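Meta cleavage compound hydrolase (Janthinobacterium, PDB 1J1I) catalyses hydrolysis of a carbon-carbon bond in the ring-opened meta-cleavage product of carbazole breakdown, probably releasing anthranilate. Local coordinates at residues I40-G45 against M71-F76; E52-N57 against W262-H267; I59-R64 against F271-L276. One frame throughout, in Å; residues are numbered along the deposited sequence.

In the fold
The contacts step outward from the active site: contact 1 at strand ends of the alpha/beta-hydrolase sheet, contacts 2 and 3 between helices. Contact 1 lies where strands 38-42 and 67-71 end, with Gly44 about 3 Å from the side chain of the active-site residue Ser114 and about 7 Å from that of His261. Contact 2, centred about 13 Å away, is joined to it by a probable hydrogen bond from Gly44 N to Asn54 OD1 (2.9 Å), and its segment 262-267 follows directly on His261. Contact 3 lies about 11 Å from contact 2, centre to centre, and meets it where Phe271 CE2 touches Trp55 CZ3 (3.8 Å). It is away from the catalytic residues.

Contact 1. Residues I40-G45 against M71-F76; sequences ILIHGG and MDMLGF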
ATOM      1  N   ILE A  40       0.085   3.739  19.193  1.00 18.09           N
ATOM      2  CA  ILE A  40       1.391   4.118  19.713  1.00 17.29           C
ATOM      3  C   ILE A  40       2.420   4.234  18.595  1.00 18.72           C
ATOM      4  O   ILE A  40       2.599   3.305  17.805  1.00 19.25           O
ATOM      5  CB  ILE A  40       1.909   3.084  20.732  1.00 22.88           C
ATOM      6  CG1 ILE A  40       0.935   2.979  21.910  1.00 29.41           C
ATOM      7  CG2 ILE A  40       3.316   3.475  21.202  1.00 25.70           C
ATOM      8  CD1 ILE A  40       1.365   1.984  22.977  1.00 31.88           C
ATOM      9  N   LEU A  41       3.094   5.379  18.536  1.00 18.70           N
ATOM     10  CA  LEU A  41       4.115   5.621  17.525  1.00 19.25           C
ATOM     11  C   LEU A  41       5.480   5.458  18.191  1.00 19.21           C
ATOM     12  O   LEU A  41       5.718   6.024  19.261  1.00 22.21           O
ATOM     13  CB  LEU A  41       3.959   7.039  16.951  1.00 17.00           C
ATOM     14  CG  LEU A  41       2.553   7.434  16.468  1.00 20.53           C
ATOM     15  CD1 LEU A  41       2.570   8.865  15.939  1.00 19.05           C
ATOM     16  CD2 LEU A  41       2.073   6.470  15.376  1.00 20.73           C
ATOM     17  N   ILE A  42       6.362   4.672  17.569  1.00 19.35           N
ATOM     18  CA  ILE A  42       7.701   4.429  18.108  1.00 20.74           C
ATOM     19  C   ILE A  42       8.758   4.920  17.127  1.00 22.31           C
ATOM     20  O   ILE A  42       8.873   4.401  16.018  1.00 21.11           O
ATOM     21  CB  ILE A  42       7.951   2.921  18.371  1.00 20.90           C
ATOM     22  CG1 ILE A  42       6.746   2.293  19.079  1.00 26.81           C
ATOM     23  CG2 ILE A  42       9.170   2.751  19.260  1.00 18.33           C
ATOM     24  CD1 ILE A  42       6.435   2.911  20.417  1.00 39.42           C
ATOM     25  N   HIS A  43       9.529   5.916  17.554  1.00 19.58           N
ATOM     26  CA  HIS A  43      10.581   6.520  16.740  1.00 18.49           C
ATOM     27  C   HIS A  43      11.720   5.552  16.403  1.00 19.40           C
ATOM     28  O   HIS A  43      11.839   4.480  16.994  1.00 20.77           O
ATOM     29  CB  HIS A  43      11.142   7.747  17.471  1.00 19.18           C
ATOM     30  CG  HIS A  43      11.797   7.423  18.780  1.00 22.70           C
ATOM     31  ND1 HIS A  43      13.096   6.965  18.868  1.00 18.01           N
ATOM     32  CD2 HIS A  43      11.316   7.431  20.045  1.00 21.68           C
ATOM     33  CE1 HIS A  43      13.384   6.705  20.130  1.00 21.80           C
ATOM     34  NE2 HIS A  43      12.322   6.978  20.866  1.00 22.05           N
ATOM     35  N   GLY A  44      12.560   5.945  15.452  1.00 22.51           N
ATOM     36  CA  GLY A  44      13.676   5.105  15.065  1.00 22.92           C
ATOM     37  C   GLY A  44      14.903   5.323  15.929  1.00 27.16           C
ATOM     38  O   GLY A  44      14.885   6.118  16.874  1.00 21.55           O
ATOM     39  N   GLY A  45      15.975   4.607  15.606  1.00 24.66           N
ATOM     40  CA  GLY A  45      17.205   4.748  16.356  1.00 31.60           C
ATOM     41  C   GLY A  45      17.949   5.970  15.862  1.00 32.70           C
ATOM     42  O   GLY A  45      17.383   6.812  15.163  1.00 41.57           O
ATOM     43  N   MET A  71       5.667   7.473  21.986  1.00 19.30           N
ATOM     44  CA  MET A  71       6.541   7.127  23.112  1.00 20.70           C
ATOM     45  C   MET A  71       8.040   7.130  22.826  1.00 21.67           C
ATOM     46  O   MET A  71       8.479   6.593  21.815  1.00 19.87           O
ATOM     47  CB  MET A  71       6.155   5.734  23.627  1.00 20.25           C
ATOM     48  CG  MET A  71       6.961   5.224  24.827  1.00 17.88           C
ATOM     49  SD  MET A  71       6.973   3.399  24.935  1.00 21.60           S
ATOM     50  CE  MET A  71       8.473   3.033  23.976  1.00 19.89           C
ATOM     51  N   ASP A  72       8.820   7.725  23.728  1.00 18.97           N
ATOM     52  CA  ASP A  72      10.275   7.716  23.587  1.00 16.45           C
ATOM     53  C   ASP A  72      10.759   6.382  24.144  1.00 20.73           C
ATOM     54  O   ASP A  72      10.404   6.005  25.266  1.00 21.32           O
ATOM     55  CB  ASP A  72      10.923   8.849  24.392  1.00 21.40           C
ATOM     56  CG  ASP A  72      10.901  10.177  23.664  1.00 22.30           C
ATOM     57  OD1 ASP A  72      10.366  10.245  22.531  1.00 23.61           O
ATOM     58  OD2 ASP A  72      11.426  11.156  24.237  1.00 24.29           O
ATOM     59  N   MET A  73      11.555   5.658  23.363  1.00 19.50           N
ATOM     60  CA  MET A  73      12.073   4.380  23.822  1.00 18.60           C
ATOM     61  C   MET A  73      13.075   4.540  24.958  1.00 23.23           C
ATOM     62  O   MET A  73      13.641   5.613  25.173  1.00 17.18           O
ATOM     63  CB  MET A  73      12.768   3.629  22.683  1.00 20.02           C
ATOM     64  CG  MET A  73      11.832   3.096  21.598  1.00 18.48           C
ATOM     65  SD  MET A  73      12.726   2.064  20.423  1.00 23.39           S
ATOM     66  CE  MET A  73      13.493   3.322  19.399  1.00 17.58           C
ATOM     67  N   LEU A  74      13.281   3.447  25.677  1.00 22.98           N
ATOM     68  CA  LEU A  74      14.236   3.382  26.774  1.00 26.42           C
ATOM     69  C   LEU A  74      15.577   3.924  26.282  1.00 26.06           C
ATOM     70  O   LEU A  74      16.101   3.462  25.265  1.00 23.46           O
ATOM     71  CB  LEU A  74      14.401   1.921  27.199  1.00 25.55           C
ATOM     72  CG  LEU A  74      15.463   1.535  28.229  1.00 25.31           C
ATOM     73  CD1 LEU A  74      15.105   2.105  29.595  1.00 23.06           C
ATOM     74  CD2 LEU A  74      15.548   0.011  28.287  1.00 25.81           C
ATOM     75  N   GLY A  75      16.120   4.903  27.000  1.00 22.33           N
ATOM     76  CA  GLY A  75      17.404   5.477  26.629  1.00 22.98           C
ATOM     77  C   GLY A  75      17.383   6.602  25.607  1.00 22.28           C
ATOM     78  O   GLY A  75      18.426   7.188  25.315  1.00 24.48           O
ATOM     79  N   PHE A  76      16.211   6.909  25.053  1.00 19.59           N
ATOM     80  CA  PHE A  76      16.103   7.972  24.054  1.00 19.98           C
ATOM     81  C   PHE A  76      15.256   9.150  24.519  1.00 21.10           C
ATOM     82  O   PHE A  76      14.485   9.042  25.475  1.00 20.10           O
ATOM     83  CB  PHE A  76      15.487   7.438  22.747  1.00 21.81           C
ATOM     84  CG  PHE A  76      16.382   6.504  21.976  1.00 21.95           C
ATOM     85  CD1 PHE A  76      16.596   5.201  22.407  1.00 23.83           C
ATOM     86  CD2 PHE A  76      17.007   6.935  20.810  1.00 21.76           C
ATOM     87  CE1 PHE A  76      17.422   4.337  21.685  1.00 24.46           C
ATOM     88  CE2 PHE A  76      17.836   6.080  20.081  1.00 21.62           C
ATOM     89  CZ  PHE A  76      18.042   4.779  20.520  1.00 25.34           C
TER
HETATM   90  O   HOH W   1       7.810   7.903  19.063  1.00 17.11           O
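His43 accepts the backbone N-H of Met73 just past the ends of parallel strands 38-42 and 67-71 of the alpha/beta-hydrolase sheet. The bond from Met73 N to His43 NE2 is 2.9 Å and nearly straight, the donor tilted 24° from the ring plane. His43 CG stands between the backbone N and the carbonyl carbon (chi1 63°), which starts the ring toward 71-76. His43 ND1 donates to Gly44 O at 2.8 Å; with both nitrogens held, the imidazole is fixed in rotation. Packing is tight around it. His43 CE1 lies 3.4 Å from Phe76 CB and also touches Met73 CE, while Met73 CG rests 3.6 Å from Ile42 CG2. The type II turn from Met73 to Phe76 brings the Phe76 ring beside His43, the two planes at 53°. Both ends are looser: Ile40 CG2 stays 4.4 Å from Met71 CB, and partly exposed Gly45 brings CA to 4.0 Å from Phe76 CE2. A His-Gly pair after such a strand commonly marks the oxyanion-hole loop in this family, consistent with Gly44 lying beside Ser114. Beyond the Met71 N to Leu41 O bond, one water donates to Leu41 O and Met71 O and accepts weakly from His43 N.

Contact 2. Residues E52-N57 against W262-H267; sequences EGNWRN and WAMIEH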
ATOM      1  N   GLU A  52       9.067  13.753  19.057  1.00 19.88           N
ATOM      2  CA  GLU A  52       8.687  14.993  18.389  1.00 24.03           C
ATOM      3  C   GLU A  52       9.274  15.099  16.981  1.00 26.39           C
ATOM      4  O   GLU A  52       8.547  15.348  16.019  1.00 26.84           O
ATOM      5  CB  GLU A  52       9.103  16.195  19.242  1.00 22.40           C
ATOM      6  CG  GLU A  52       8.605  17.540  18.743  1.00 39.00           C
ATOM      7  CD  GLU A  52       8.694  18.613  19.819  1.00 45.85           C
ATOM      8  OE1 GLU A  52       9.777  18.764  20.426  1.00 50.62           O
ATOM      9  OE2 GLU A  52       7.679  19.302  20.057  1.00 49.52           O
ATOM     10  N   GLY A  53      10.582  14.897  16.865  1.00 24.70           N
ATOM     11  CA  GLY A  53      11.237  14.987  15.571  1.00 22.48           C
ATOM     12  C   GLY A  53      10.765  13.937  14.577  1.00 26.59           C
ATOM     13  O   GLY A  53      10.714  14.187  13.372  1.00 22.62           O
ATOM     14  N   ASN A  54      10.415  12.756  15.070  1.00 23.32           N
ATOM     15  CA  ASN A  54       9.952  11.690  14.193  1.00 26.50           C
ATOM     16  C   ASN A  54       8.492  11.805  13.760  1.00 24.50           C
ATOM     17  O   ASN A  54       8.157  11.490  12.623  1.00 25.27           O
ATOM     18  CB  ASN A  54      10.125  10.317  14.864  1.00 25.27           C
ATOM     19  CG  ASN A  54      11.453   9.652  14.528  1.00 23.15           C
ATOM     20  OD1 ASN A  54      11.511   8.443  14.324  1.00 24.79           O
ATOM     21  ND2 ASN A  54      12.519  10.435  14.482  1.00 27.16           N
ATOM     22  N   TRP A  55       7.624  12.271  14.653  1.00 22.08           N
ATOM     23  CA  TRP A  55       6.200  12.297  14.341  1.00 24.91           C
ATOM     24  C   TRP A  55       5.456  13.621  14.299  1.00 22.42           C
ATOM     25  O   TRP A  55       4.234  13.636  14.132  1.00 24.26           O
ATOM     26  CB  TRP A  55       5.485  11.361  15.315  1.00 18.50           C
ATOM     27  CG  TRP A  55       6.146  10.011  15.422  1.00 23.08           C
ATOM     28  CD1 TRP A  55       6.943   9.559  16.436  1.00 22.57           C
ATOM     29  CD2 TRP A  55       6.046   8.937  14.481  1.00 21.96           C
ATOM     30  NE1 TRP A  55       7.342   8.265  16.187  1.00 21.46           N
ATOM     31  CE2 TRP A  55       6.806   7.861  14.994  1.00 22.48           C
ATOM     32  CE3 TRP A  55       5.388   8.779  13.252  1.00 21.99           C
ATOM     33  CZ2 TRP A  55       6.918   6.636  14.320  1.00 22.60           C
ATOM     34  CZ3 TRP A  55       5.500   7.561  12.584  1.00 19.57           C
ATOM     35  CH2 TRP A  55       6.261   6.508  13.122  1.00 21.42           C
ATOM     36  N   ARG A  56       6.184  14.722  14.442  1.00 25.30           N
ATOM     37  CA  ARG A  56       5.590  16.054  14.453  1.00 26.35           C
ATOM     38  C   ARG A  56       4.438  16.264  13.469  1.00 26.04           C
ATOM     39  O   ARG A  56       3.327  16.612  13.872  1.00 25.15           O
ATOM     40  CB  ARG A  56       6.676  17.099  14.188  1.00 29.52           C
ATOM     41  CG  ARG A  56       6.351  18.479  14.724  1.00 39.08           C
ATOM     42  CD  ARG A  56       7.633  19.249  14.999  1.00 44.69           C
ATOM     43  NE  ARG A  56       7.430  20.311  15.981  1.00 53.61           N
ATOM     44  CZ  ARG A  56       8.414  20.943  16.615  1.00 57.56           C
ATOM     45  NH1 ARG A  56       9.679  20.622  16.372  1.00 57.05           N
ATOM     46  NH2 ARG A  56       8.132  21.893  17.498  1.00 59.94           N
ATOM     47  N   ASN A  57       4.707  16.044  12.188  1.00 25.71           N
ATOM     48  CA  ASN A  57       3.708  16.246  11.143  1.00 31.18           C
ATOM     49  C   ASN A  57       2.726  15.105  10.919  1.00 30.62           C
ATOM     50  O   ASN A  57       1.784  15.243  10.138  1.00 30.41           O
ATOM     51  CB  ASN A  57       4.406  16.582   9.824  1.00 34.54           C
ATOM     52  CG  ASN A  57       5.238  17.842   9.918  1.00 38.14           C
ATOM     53  OD1 ASN A  57       4.764  18.873  10.398  1.00 39.78           O
ATOM     54  ND2 ASN A  57       6.484  17.768   9.461  1.00 36.97           N
ATOM     55  N   TRP A 262      13.071   7.192   6.102  1.00 21.48           N
ATOM     56  CA  TRP A 262      12.099   7.840   6.991  1.00 21.34           C
ATOM     57  C   TRP A 262      10.815   8.309   6.297  1.00 24.28           C
ATOM     58  O   TRP A 262      10.569   9.508   6.184  1.00 22.87           O
ATOM     59  CB  TRP A 262      12.733   9.051   7.693  1.00 27.22           C
ATOM     60  CG  TRP A 262      13.933   8.746   8.542  1.00 28.62           C
ATOM     61  CD1 TRP A 262      14.244   7.553   9.131  1.00 33.39           C
ATOM     62  CD2 TRP A 262      14.949   9.671   8.949  1.00 30.20           C
ATOM     63  NE1 TRP A 262      15.391   7.679   9.879  1.00 34.31           N
ATOM     64  CE2 TRP A 262      15.844   8.968   9.783  1.00 28.32           C
ATOM     65  CE3 TRP A 262      15.188  11.027   8.688  1.00 30.54           C
ATOM     66  CZ2 TRP A 262      16.964   9.576  10.364  1.00 31.91           C
ATOM     67  CZ3 TRP A 262      16.304  11.634   9.266  1.00 32.69           C
ATOM     68  CH2 TRP A 262      17.177  10.905  10.094  1.00 29.14           C
ATOM     69  N   ALA A 263       9.985   7.369   5.856  1.00 24.15           N
ATOM     70  CA  ALA A 263       8.745   7.719   5.172  1.00 21.01           C
ATOM     71  C   ALA A 263       7.881   8.728   5.938  1.00 22.67           C
ATOM     72  O   ALA A 263       7.340   9.660   5.345  1.00 18.47           O
ATOM     73  CB  ALA A 263       7.935   6.451   4.880  1.00 21.88           C
ATOM     74  N   MET A 264       7.753   8.551   7.252  1.00 24.21           N
ATOM     75  CA  MET A 264       6.924   9.452   8.059  1.00 24.02           C
ATOM     76  C   MET A 264       7.425  10.897   8.086  1.00 23.52           C
ATOM     77  O   MET A 264       6.653  11.820   8.369  1.00 22.84           O
ATOM     78  CB  MET A 264       6.812   8.944   9.500  1.00 23.04           C
ATOM     79  CG  MET A 264       8.054   9.173  10.342  1.00 24.22           C
ATOM     80  SD  MET A 264       9.496   8.277   9.761  1.00 24.53           S
ATOM     81  CE  MET A 264      10.696   8.784  10.966  1.00 36.08           C
ATOM     82  N   ILE A 265       8.713  11.087   7.816  1.00 21.66           N
ATOM     83  CA  ILE A 265       9.296  12.425   7.803  1.00 25.74           C
ATOM     84  C   ILE A 265       9.349  12.982   6.379  1.00 25.53           C
ATOM     85  O   ILE A 265       9.022  14.147   6.148  1.00 27.35           O
ATOM     86  CB  ILE A 265      10.737  12.426   8.392  1.00 26.08           C
ATOM     87  CG1 ILE A 265      10.699  12.060   9.879  1.00 28.28           C
ATOM     88  CG2 ILE A 265      11.378  13.799   8.208  1.00 29.95           C
ATOM     89  CD1 ILE A 265      12.075  11.922  10.519  1.00 26.03           C
ATOM     90  N   GLU A 266       9.747  12.141   5.430  1.00 23.23           N
ATOM     91  CA  GLU A 266       9.866  12.551   4.029  1.00 26.43           C
ATOM     92  C   GLU A 266       8.525  12.799   3.335  1.00 26.61           C
ATOM     93  O   GLU A 266       8.415  13.682   2.482  1.00 23.33           O
ATOM     94  CB  GLU A 266      10.656  11.500   3.247  1.00 23.54           C
ATOM     95  CG  GLU A 266      12.035  11.207   3.816  1.00 21.67           C
ATOM     96  CD  GLU A 266      12.719  10.044   3.124  1.00 23.09           C
ATOM     97  OE1 GLU A 266      12.839  10.070   1.877  1.00 23.26           O
ATOM     98  OE2 GLU A 266      13.141   9.100   3.828  1.00 22.18           O
ATOM     99  N   HIS A 267       7.510  12.017   3.694  1.00 23.44           N
ATOM    100  CA  HIS A 267       6.183  12.150   3.103  1.00 26.33           C
ATOM    101  C   HIS A 267       5.151  11.907   4.196  1.00 24.44           C
ATOM    102  O   HIS A 267       4.452  10.893   4.182  1.00 20.41           O
ATOM    103  CB  HIS A 267       6.001  11.114   1.988  1.00 22.99           C
ATOM    104  CG  HIS A 267       7.092  11.132   0.961  1.00 21.56           C
ATOM    105  ND1 HIS A 267       7.216  12.135   0.024  1.00 19.66           N
ATOM    106  CD2 HIS A 267       8.113  10.274   0.732  1.00 19.36           C
ATOM    107  CE1 HIS A 267       8.266  11.891  -0.741  1.00 19.44           C
ATOM    108  NE2 HIS A 267       8.828  10.768  -0.331  1.00 22.73           N
TER
HETATM  109  O   HOH W   2       6.460  12.861  10.989  1.00 27.62           O
HETATM  110  O   HOH W   3       8.167  16.128   7.840  1.00 36.13           O
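Met264 packs against Trp55 and Asn54, and its side chain bridges the short helices 51-55 and 263-266 of the alpha/beta-hydrolase domain. Its CB meets the indole first, 3.6 Å from Trp55 CZ3. Met264 CG stands between the backbone N and the carbonyl carbon (chi1 76°), which sets it 3.3 Å from Asn54 O; the same CG makes an off-centre CH-pi contact, 4.2 Å from the centroid of the six-membered ring of Trp55. The chain then bends at chi2 (-64°), and Met264 SD lies obliquely over that Trp55 ring, 5.3 Å from its centroid, as a Met-aromatic contact. Met264 CE, at the tip, reaches the amide of Asn54, 3.5 Å from OD1. That oxygen has its polar partner elsewhere, accepting the N-H of Gly44 in the loop beside the active-site Ser114; the methyl of Met264 thus packs beside an amide that is also hydrogen-bonded to this loop. Next along the helix, Ile265 sets CD1 3.9 Å from Gly53 O, with CG1 near Asn54 O.

No direct hydrogen bond joins the two segments, and water does that work. One water donates to Asn54 O and to Met264 O, at 2.7 and 2.8 Å, while another links Asn57 ND2 to Ile265 O. Within 262-267 the start of the helix is held by Glu266, whose OE2 takes the N-H of Trp262, the residue that follows His261 of the active site. Both helices touch strand 131-137 at Met137, which meets Trp55, Ala263 and Met264; Trp262 leans on helix 160-170, and Asn54 and Trp262 both meet Arg185 of helix 179-190.

Contact 3. Residues I59-R64 against F271-L276; sequences IPILAR and FANATL
In Ile61, chi1 of -57° sets CG2 anti to the backbone N and against Ala272 CB, and the extended chi2 (171°) brings CD1 to the same methyl. Ile61 CG2 comes 3.5 Å from Ala272 CB, and Ile61 CD1, at the end of the other branch, lies 3.6 Å from that Ala272 CB. Leu62 and Leu276 each carry CG anti to their own carbonyl carbon (chi1 -74° in Leu276), and the two side chains approach at a slant until CD2 of Leu62 is 3.6 Å from CD2 of Leu276. The other branch of Leu276 goes to Ile61, with CD1 3.9 Å from Ile61 CG2, so one leucine fork spans two successive residues of helix 59-62. Leu62 CD2 also rests 3.6 Å from Ala272 O, and more distantly on Thr275 CG2. An alanine in place of Leu276 would probably open a gap here, leaving Leu62 CD2 without the methyl it packs on and Ile61 CG2 with Ala272 as its main neighbour.

The polar end of Thr275 is used within its own helix: Thr275 OG1 donates to Phe271 O at 2.9 Å from above the carbonyl plane, while Thr275 N reaches that oxygen from the opposite face. Helix 59-62 also touches the sheet, through Leu62 on Leu41 and Val68. Leu276 also touches His65 and Tyr66, and Asn273 packs on Ser280 of the second subunit. With no hydrogen bond or charge pair between them, the segments are held by apolar packing, Ala272 CB receiving Ile61 and Leu276 receiving both Ile61 and Leu62.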
ATOM      1  N   ILE A  59       1.360  13.178  13.753  1.00 26.73           N
ATOM      2  CA  ILE A  59       0.437  13.171  14.879  1.00 25.31           C
ATOM      3  C   ILE A  59      -0.904  13.868  14.627  1.00 24.33           C
ATOM      4  O   ILE A  59      -1.952  13.277  14.873  1.00 21.15           O
ATOM      5  CB  ILE A  59       1.092  13.774  16.145  1.00 23.29           C
ATOM      6  CG1 ILE A  59       2.286  12.918  16.568  1.00 24.43           C
ATOM      7  CG2 ILE A  59       0.080  13.825  17.290  1.00 27.11           C
ATOM      8  CD1 ILE A  59       3.136  13.540  17.662  1.00 26.03           C
ATOM      9  N   PRO A  60      -0.892  15.117  14.110  1.00 29.10           N
ATOM     10  CA  PRO A  60      -2.127  15.865  13.842  1.00 28.92           C
ATOM     11  C   PRO A  60      -3.097  15.107  12.951  1.00 27.93           C
ATOM     12  O   PRO A  60      -4.299  15.062  13.207  1.00 29.62           O
ATOM     13  CB  PRO A  60      -1.614  17.136  13.160  1.00 31.88           C
ATOM     14  CG  PRO A  60      -0.244  17.306  13.765  1.00 35.39           C
ATOM     15  CD  PRO A  60       0.262  15.887  13.622  1.00 30.58           C
ATOM     16  N   ILE A  61      -2.559  14.516  11.895  1.00 26.34           N
ATOM     17  CA  ILE A  61      -3.375  13.776  10.950  1.00 24.18           C
ATOM     18  C   ILE A  61      -4.020  12.557  11.599  1.00 23.36           C
ATOM     19  O   ILE A  61      -5.232  12.351  11.499  1.00 25.84           O
ATOM     20  CB  ILE A  61      -2.529  13.323   9.740  1.00 23.26           C
ATOM     21  CG1 ILE A  61      -1.875  14.543   9.081  1.00 29.24           C
ATOM     22  CG2 ILE A  61      -3.400  12.587   8.743  1.00 27.86           C
ATOM     23  CD1 ILE A  61      -0.857  14.199   8.006  1.00 25.14           C
ATOM     24  N   LEU A  62      -3.213  11.749  12.272  1.00 23.76           N
ATOM     25  CA  LEU A  62      -3.732  10.554  12.917  1.00 23.31           C
ATOM     26  C   LEU A  62      -4.695  10.900  14.055  1.00 20.85           C
ATOM     27  O   LEU A  62      -5.705  10.226  14.253  1.00 23.23           O
ATOM     28  CB  LEU A  62      -2.573   9.695  13.437  1.00 23.12           C
ATOM     29  CG  LEU A  62      -1.609   9.184  12.360  1.00 24.57           C
ATOM     30  CD1 LEU A  62      -0.496   8.376  13.001  1.00 26.49           C
ATOM     31  CD2 LEU A  62      -2.372   8.334  11.349  1.00 32.82           C
ATOM     32  N   ALA A  63      -4.382  11.966  14.782  1.00 25.71           N
ATOM     33  CA  ALA A  63      -5.195  12.396  15.913  1.00 25.64           C
ATOM     34  C   ALA A  63      -6.626  12.792  15.541  1.00 31.74           C
ATOM     35  O   ALA A  63      -7.479  12.962  16.414  1.00 26.81           O
ATOM     36  CB  ALA A  63      -4.503  13.546  16.637  1.00 26.49           C
ATOM     37  N   ARG A  64      -6.895  12.943  14.250  1.00 33.17           N
ATOM     38  CA  ARG A  64      -8.240  13.296  13.822  1.00 33.69           C
ATOM     39  C   ARG A  64      -9.155  12.084  13.959  1.00 31.96           C
ATOM     40  O   ARG A  64     -10.379  12.221  13.980  1.00 32.14           O
ATOM     41  CB  ARG A  64      -8.239  13.761  12.363  1.00 34.06           C
ATOM     42  CG  ARG A  64      -8.798  15.157  12.161  1.00 47.85           C
ATOM     43  CD  ARG A  64      -7.702  16.209  12.165  1.00 50.22           C
ATOM     44  NE  ARG A  64      -6.875  16.131  10.963  1.00 55.66           N
ATOM     45  CZ  ARG A  64      -5.915  16.999  10.656  1.00 55.93           C
ATOM     46  NH1 ARG A  64      -5.655  18.020  11.463  1.00 54.03           N
ATOM     47  NH2 ARG A  64      -5.216  16.848   9.538  1.00 53.17           N
ATOM     48  N   PHE A 271       2.299   8.915   4.330  1.00 23.76           N
ATOM     49  CA  PHE A 271       2.401   7.900   5.369  1.00 21.56           C
ATOM     50  C   PHE A 271       1.199   7.860   6.309  1.00 22.28           C
ATOM     51  O   PHE A 271       0.686   6.783   6.621  1.00 21.53           O
ATOM     52  CB  PHE A 271       3.659   8.107   6.212  1.00 21.62           C
ATOM     53  CG  PHE A 271       3.753   7.154   7.363  1.00 21.61           C
ATOM     54  CD1 PHE A 271       4.254   5.866   7.178  1.00 25.04           C
ATOM     55  CD2 PHE A 271       3.256   7.509   8.613  1.00 19.60           C
ATOM     56  CE1 PHE A 271       4.248   4.942   8.220  1.00 27.52           C
ATOM     57  CE2 PHE A 271       3.247   6.592   9.659  1.00 21.16           C
ATOM     58  CZ  PHE A 271       3.745   5.306   9.461  1.00 22.37           C
ATOM     59  N   ALA A 272       0.774   9.031   6.777  1.00 19.59           N
ATOM     60  CA  ALA A 272      -0.349   9.130   7.700  1.00 22.42           C
ATOM     61  C   ALA A 272      -1.632   8.574   7.104  1.00 23.45           C
ATOM     62  O   ALA A 272      -2.385   7.876   7.780  1.00 20.84           O
ATOM     63  CB  ALA A 272      -0.559  10.588   8.121  1.00 21.46           C
ATOM     64  N   ASN A 273      -1.882   8.902   5.843  1.00 28.40           N
ATOM     65  CA  ASN A 273      -3.080   8.434   5.160  1.00 26.15           C
ATOM     66  C   ASN A 273      -3.054   6.931   4.941  1.00 21.77           C
ATOM     67  O   ASN A 273      -4.070   6.263   5.099  1.00 21.31           O
ATOM     68  CB  ASN A 273      -3.243   9.161   3.825  1.00 27.19           C
ATOM     69  CG  ASN A 273      -4.038  10.445   3.960  1.00 37.18           C
ATOM     70  OD1 ASN A 273      -3.805  11.245   4.867  1.00 40.51           O
ATOM     71  ND2 ASN A 273      -4.982  10.650   3.051  1.00 52.23           N
ATOM     72  N   ALA A 274      -1.892   6.402   4.576  1.00 20.61           N
ATOM     73  CA  ALA A 274      -1.756   4.970   4.353  1.00 21.33           C
ATOM     74  C   ALA A 274      -2.015   4.240   5.671  1.00 27.53           C
ATOM     75  O   ALA A 274      -2.612   3.155   5.695  1.00 23.37           O
ATOM     76  CB  ALA A 274      -0.356   4.650   3.841  1.00 21.38           C
ATOM     77  N   THR A 275      -1.562   4.843   6.767  1.00 19.35           N
ATOM     78  CA  THR A 275      -1.749   4.260   8.092  1.00 22.09           C
ATOM     79  C   THR A 275      -3.218   4.335   8.506  1.00 24.71           C
ATOM     80  O   THR A 275      -3.761   3.377   9.054  1.00 21.26           O
ATOM     81  CB  THR A 275      -0.892   4.983   9.144  1.00 21.22           C
ATOM     82  OG1 THR A 275       0.494   4.844   8.805  1.00 23.51           O
ATOM     83  CG2 THR A 275      -1.134   4.393  10.533  1.00 20.83           C
ATOM     84  N   LEU A 276      -3.860   5.471   8.244  1.00 24.11           N
ATOM     85  CA  LEU A 276      -5.269   5.631   8.586  1.00 26.40           C
ATOM     86  C   LEU A 276      -6.096   4.588   7.848  1.00 23.39           C
ATOM     87  O   LEU A 276      -6.971   3.951   8.427  1.00 25.49           O
ATOM     88  CB  LEU A 276      -5.769   7.029   8.204  1.00 27.77           C
ATOM     89  CG  LEU A 276      -5.311   8.188   9.086  1.00 25.67           C
ATOM     90  CD1 LEU A 276      -5.796   9.509   8.501  1.00 30.53           C
ATOM     91  CD2 LEU A 276      -5.851   7.997  10.495  1.00 28.57           C
TER